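Long-range contact in Rab3 interacting molecule variant 2 (PDB 4TS6), which is a presynaptic active-zone protein whose C2A domain, the part crystallised here, is probably involved in organising synaptic vesicle release: residues 16-27 with 83-94. Residues are numbered along the deposited sequence; the frame is centred on the assembly and turned at random.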
loop_
_atom_site.group_PDB
_atom_site.type_symbol
_atom_site.label_atom_id
_atom_site.label_comp_id
_atom_site.label_asym_id
_atom_site.label_seq_id
_atom_site.Cartn_x
_atom_site.Cartn_y
_atom_site.Cartn_z
ATOM N N LEU A 16 -3.710 3.058 9.224
ATOM C CA LEU A 16 -4.885 2.205 9.099
ATOM C C LEU A 16 -5.866 2.556 10.196
ATOM O O LEU A 16 -5.503 2.541 11.370
ATOM C CB LEU A 16 -4.502 0.727 9.228
ATOM C CG LEU A 16 -3.557 0.141 8.182
ATOM C CD1 LEU A 16 -3.494 -1.358 8.358
ATOM C CD2 LEU A 16 -4.018 0.496 6.780
ATOM N N GLY A 17 -7.098 2.897 9.816
ATOM C CA GLY A 17 -8.145 3.188 10.784
ATOM C C GLY A 17 -9.365 2.339 10.501
ATOM O O GLY A 17 -9.578 1.904 9.368
ATOM N N TYR A 18 -10.163 2.070 11.525
ATOM C CA TYR A 18 -11.452 1.443 11.284
ATOM C C TYR A 18 -12.540 2.251 11.957
ATOM O O TYR A 18 -12.460 2.514 13.149
ATOM C CB TYR A 18 -11.500 -0.013 11.782
ATOM C CG TYR A 18 -12.899 -0.563 11.640
ATOM C CD1 TYR A 18 -13.383 -0.967 10.402
ATOM C CD2 TYR A 18 -13.751 -0.634 12.728
ATOM C CE1 TYR A 18 -14.676 -1.438 10.260
ATOM C CE2 TYR A 18 -15.039 -1.101 12.595
ATOM C CZ TYR A 18 -15.497 -1.498 11.358
ATOM O OH TYR A 18 -16.789 -1.964 11.225
ATOM N N ASP A 19 -13.558 2.645 11.199
ATOM C CA ASP A 19 -14.659 3.420 11.764
ATOM C C ASP A 19 -15.946 2.596 11.871
ATOM O O ASP A 19 -16.600 2.316 10.860
ATOM C CB ASP A 19 -14.894 4.677 10.918
ATOM C CG ASP A 19 -16.026 5.539 11.445
ATOM O OD1 ASP A 19 -16.511 5.296 12.573
ATOM O OD2 ASP A 19 -16.427 6.474 10.722
ATOM N N GLN A 20 -16.323 2.236 13.096
ATOM C CA GLN A 20 -17.501 1.403 13.308
ATOM C C GLN A 20 -18.792 2.117 12.942
ATOM O O GLN A 20 -19.817 1.468 12.715
ATOM C CB GLN A 20 -17.577 0.926 14.756
ATOM C CG GLN A 20 -17.698 2.048 15.765
ATOM C CD GLN A 20 -17.773 1.533 17.190
ATOM O OE1 GLN A 20 -17.665 0.330 17.430
ATOM N NE2 GLN A 20 -17.960 2.441 18.144
ATOM N N ASN A 21 -18.754 3.446 12.885
ATOM C CA ASN A 21 -19.970 4.204 12.611
ATOM C C ASN A 21 -20.349 4.199 11.145
ATOM O O ASN A 21 -21.486 4.493 10.803
ATOM C CB ASN A 21 -19.849 5.642 13.114
ATOM C CG ASN A 21 -19.727 5.721 14.619
ATOM O OD1 ASN A 21 -20.374 4.966 15.346
ATOM N ND2 ASN A 21 -18.891 6.636 15.098
ATOM N N THR A 22 -19.398 3.870 10.277
ATOM C CA THR A 22 -19.665 3.815 8.842
ATOM C C THR A 22 -19.306 2.455 8.238
ATOM O O THR A 22 -19.467 2.251 7.032
ATOM C CB THR A 22 -18.868 4.882 8.081
ATOM O OG1 THR A 22 -17.470 4.690 8.327
ATOM C CG2 THR A 22 -19.276 6.271 8.532
ATOM N N LEU A 23 -18.823 1.545 9.084
ATOM C CA LEU A 23 -18.363 0.210 8.657
ATOM C C LEU A 23 -17.289 0.288 7.582
ATOM O O LEU A 23 -17.367 -0.407 6.562
ATOM C CB LEU A 23 -19.522 -0.645 8.149
ATOM C CG LEU A 23 -20.750 -0.761 9.053
ATOM C CD1 LEU A 23 -21.832 -1.597 8.366
ATOM C CD2 LEU A 23 -20.393 -1.327 10.436
ATOM N N GLN A 24 -16.279 1.122 7.813
ATOM C CA GLN A 24 -15.250 1.349 6.806
ATOM C C GLN A 24 -13.868 1.103 7.355
ATOM O O GLN A 24 -13.552 1.523 8.472
ATOM C CB GLN A 24 -15.338 2.781 6.286
ATOM C CG GLN A 24 -16.600 3.048 5.459
ATOM C CD GLN A 24 -16.725 4.504 5.052
ATOM O OE1 GLN A 24 -16.322 5.402 5.790
ATOM N NE2 GLN A 24 -17.286 4.742 3.876
ATOM N N LEU A 25 -13.057 0.398 6.576
ATOM C CA LEU A 25 -11.633 0.302 6.856
ATOM C C LEU A 25 -11.006 1.454 6.089
ATOM O O LEU A 25 -11.256 1.599 4.899
ATOM C CB LEU A 25 -11.077 -1.029 6.332
ATOM C CG LEU A 25 -9.554 -1.177 6.415
ATOM C CD1 LEU A 25 -9.141 -1.180 7.873
ATOM C CD2 LEU A 25 -9.088 -2.458 5.720
ATOM N N ILE A 26 -10.217 2.286 6.761
ATOM C CA ILE A 26 -9.614 3.448 6.097
ATOM C C ILE A 26 -8.095 3.268 6.009
ATOM O O ILE A 26 -7.427 3.019 7.018
ATOM C CB ILE A 26 -9.966 4.757 6.827
ATOM C CG1 ILE A 26 -11.493 4.924 6.903
ATOM C CG2 ILE A 26 -9.338 5.948 6.123
ATOM C CD1 ILE A 26 -11.948 5.905 7.967
ATOM N N VAL A 27 -7.564 3.376 4.792
ATOM C CA VAL A 27 -6.161 3.082 4.517
ATOM C C VAL A 27 -5.510 4.300 3.887
ATOM O O VAL A 27 -5.952 4.761 2.832
ATOM C CB VAL A 27 -6.034 1.889 3.534
ATOM C CG1 VAL A 27 -4.564 1.552 3.267
ATOM C CG2 VAL A 27 -6.744 0.675 4.092
ATOM N N GLY A 83 -18.636 -1.601 4.027
ATOM C CA GLY A 83 -19.415 -2.801 4.305
ATOM C C GLY A 83 -18.713 -3.822 5.187
ATOM O O GLY A 83 -18.906 -5.033 5.018
ATOM N N LEU A 84 -17.947 -3.343 6.165
ATOM C CA LEU A 84 -17.138 -4.227 7.012
ATOM C C LEU A 84 -17.364 -4.002 8.509
ATOM O O LEU A 84 -17.191 -2.886 8.995
ATOM C CB LEU A 84 -15.650 -4.001 6.698
ATOM C CG LEU A 84 -15.226 -4.405 5.285
ATOM C CD1 LEU A 84 -13.868 -3.827 4.909
ATOM C CD2 LEU A 84 -15.217 -5.922 5.158
ATOM N N ARG A 85 -17.742 -5.048 9.248
ATOM C CA ARG A 85 -17.682 -4.974 10.707
ATOM C C ARG A 85 -16.234 -5.206 11.080
ATOM O O ARG A 85 -15.488 -5.799 10.308
ATOM C CB ARG A 85 -18.540 -6.058 11.378
ATOM C CG ARG A 85 -20.031 -5.986 11.063
ATOM C CD ARG A 85 -20.758 -7.216 11.585
ATOM N NE ARG A 85 -20.206 -8.438 11.004
ATOM C CZ ARG A 85 -20.581 -9.669 11.340
ATOM N NH1 ARG A 85 -21.521 -9.853 12.255
ATOM N NH2 ARG A 85 -20.002 -10.713 10.757
ATOM N N ARG A 86 -15.824 -4.752 12.255
ATOM C CA ARG A 86 -14.465 -5.022 12.700
ATOM C C ARG A 86 -14.151 -6.526 12.589
ATOM O O ARG A 86 -13.103 -6.908 12.083
ATOM C CB ARG A 86 -14.258 -4.517 14.140
ATOM C CG ARG A 86 -12.832 -4.715 14.677
ATOM C CD ARG A 86 -11.794 -4.298 13.642
ATOM N NE ARG A 86 -10.415 -4.555 14.061
ATOM C CZ ARG A 86 -9.808 -5.735 13.961
ATOM N NH1 ARG A 86 -8.551 -5.871 14.360
ATOM N NH2 ARG A 86 -10.456 -6.784 13.468
ATOM N N CYS A 87 -15.073 -7.380 13.023
ATOM C CA CYS A 87 -14.780 -8.812 13.054
ATOM C C CYS A 87 -14.640 -9.406 11.653
ATOM O O CYS A 87 -13.991 -10.438 11.480
ATOM C CB CYS A 87 -15.823 -9.570 13.879
ATOM S SG CYS A 87 -17.483 -9.446 13.219
ATOM N N ASP A 88 -15.216 -8.736 10.653
ATOM C CA ASP A 88 -15.097 -9.175 9.266
ATOM C C ASP A 88 -13.668 -9.056 8.753
ATOM O O ASP A 88 -13.324 -9.614 7.711
ATOM C CB ASP A 88 -16.036 -8.370 8.361
ATOM C CG ASP A 88 -17.480 -8.677 8.615
ATOM O OD1 ASP A 88 -17.803 -9.852 8.899
ATOM O OD2 ASP A 88 -18.307 -7.742 8.550
ATOM N N LEU A 89 -12.833 -8.327 9.482
ATOM C CA LEU A 89 -11.451 -8.136 9.060
ATOM C C LEU A 89 -10.601 -9.327 9.485
ATOM O O LEU A 89 -9.485 -9.510 8.998
ATOM C CB LEU A 89 -10.879 -6.853 9.658
ATOM C CG LEU A 89 -11.585 -5.552 9.265
ATOM C CD1 LEU A 89 -10.905 -4.365 9.914
ATOM C CD2 LEU A 89 -11.611 -5.391 7.773
ATOM N N ASN A 90 -11.130 -10.147 10.383
ATOM C CA ASN A 90 -10.353 -11.274 10.876
ATOM C C ASN A 90 -10.244 -12.302 9.779
ATOM O O ASN A 90 -11.256 -12.753 9.245
ATOM C CB ASN A 90 -10.990 -11.871 12.125
ATOM C CG ASN A 90 -11.165 -10.847 13.219
ATOM O OD1 ASN A 90 -10.432 -9.859 13.269
ATOM N ND2 ASN A 90 -12.147 -11.059 14.089
ATOM N N GLY A 91 -9.014 -12.651 9.424
ATOM C CA GLY A 91 -8.789 -13.627 8.376
ATOM C C GLY A 91 -8.511 -12.956 7.041
ATOM O O GLY A 91 -8.049 -13.603 6.092
ATOM N N ARG A 92 -8.770 -11.655 6.963
ATOM C CA ARG A 92 -8.402 -10.908 5.760
ATOM C C ARG A 92 -7.021 -10.280 5.857
ATOM O O ARG A 92 -6.483 -10.092 6.954
ATOM C CB ARG A 92 -9.440 -9.840 5.433
ATOM C CG ARG A 92 -10.828 -10.406 5.323
ATOM C CD ARG A 92 -11.681 -9.539 4.441
ATOM N NE ARG A 92 -13.086 -9.757 4.759
ATOM C CZ ARG A 92 -14.100 -9.283 4.044
ATOM N NH1 ARG A 92 -13.862 -8.566 2.949
ATOM N NH2 ARG A 92 -15.348 -9.536 4.430
ATOM N N LEU A 93 -6.444 -9.966 4.698
ATOM C CA LEU A 93 -5.101 -9.391 4.645
ATOM C C LEU A 93 -5.151 -8.120 3.824
ATOM O O LEU A 93 -5.790 -8.091 2.781
ATOM C CB LEU A 93 -4.122 -10.358 3.980
ATOM C CG LEU A 93 -3.884 -11.701 4.658
ATOM C CD1 LEU A 93 -2.893 -12.522 3.850
ATOM C CD2 LEU A 93 -3.368 -11.495 6.054
ATOM N N LEU A 94 -4.492 -7.066 4.290
ATOM C CA LEU A 94 -4.311 -5.894 3.433
ATOM C C LEU A 94 -2.967 -6.061 2.732
ATOM O O LEU A 94 -1.931 -6.145 3.386
ATOM C CB LEU A 94 -4.314 -4.602 4.250
ATOM C CG LEU A 94 -4.397 -3.315 3.422
ATOM C CD1 LEU A 94 -5.791 -3.176 2.865
ATOM C CD2 LEU A 94 -4.025 -2.098 4.260
HETATM O O HOH W 1 -20.028 0.811 4.818
#
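The backbone carbonyl of Leu-23 takes a hydrogen bond from the N-H of Leu-84, with 3.0 Å between Leu-84 N and Leu-23 O. The bond is nearly straight, at 165° on the hydrogen. Water 1 links the backbones a second time. It gives a hydrogen bond to Thr-22 O and accepts one from Gly-83 N.

The carbonyl of Leu-84 is used in turn by Tyr-18. The phenol of Tyr-18 donates to it. The modelled distance of 2.4 Å from Tyr-18 OH to Leu-84 O is implausibly short, and its exact value is doubtful. Leu-84 O lies in the ring plane, at the edge. Chi1 of 174° sets the ring anti to the backbone N and carries the hydroxyl across to 83-94. Arg-86 CA sits over one ring face, 3.9 Å above the plane and offset toward the rim, and Arg-86 CB is 3.8 Å from Tyr-18 CE2. The guanidinium is turned 73° from the ring. It bonds instead to Asn-90 OD1 through NH2 and to His-120 O through NH1.

Asp-88 reaches back to Arg-85, just before the helically wound residues 86-89. Its OD2 accepts from both N and NE of Arg-85, and its OD1 completes a side-on salt bridge with Arg-85 NH2.

The rest of the contact is aliphatic. Leu-25 CD1 meets Leu-89 CD1 at 4.2 Å, and Leu-25 CB packs on Leu-84 CD1. Toward strand 93-100, Leu-94 CD2 meets Leu-16 CD2 tip to tip at 3.6 Å. The same methyl touches Val-27 CG1 at 3.8 Å. Leu-52 and Val-50 of strand 46-53 continue this core.

The hairpin 16-27 turns through an Asx turn and a G1 beta bulge. It belongs to one four-stranded antiparallel sheet, and Leu-94 to the other. The contact thus closes one end of the C2-domain beta sandwich.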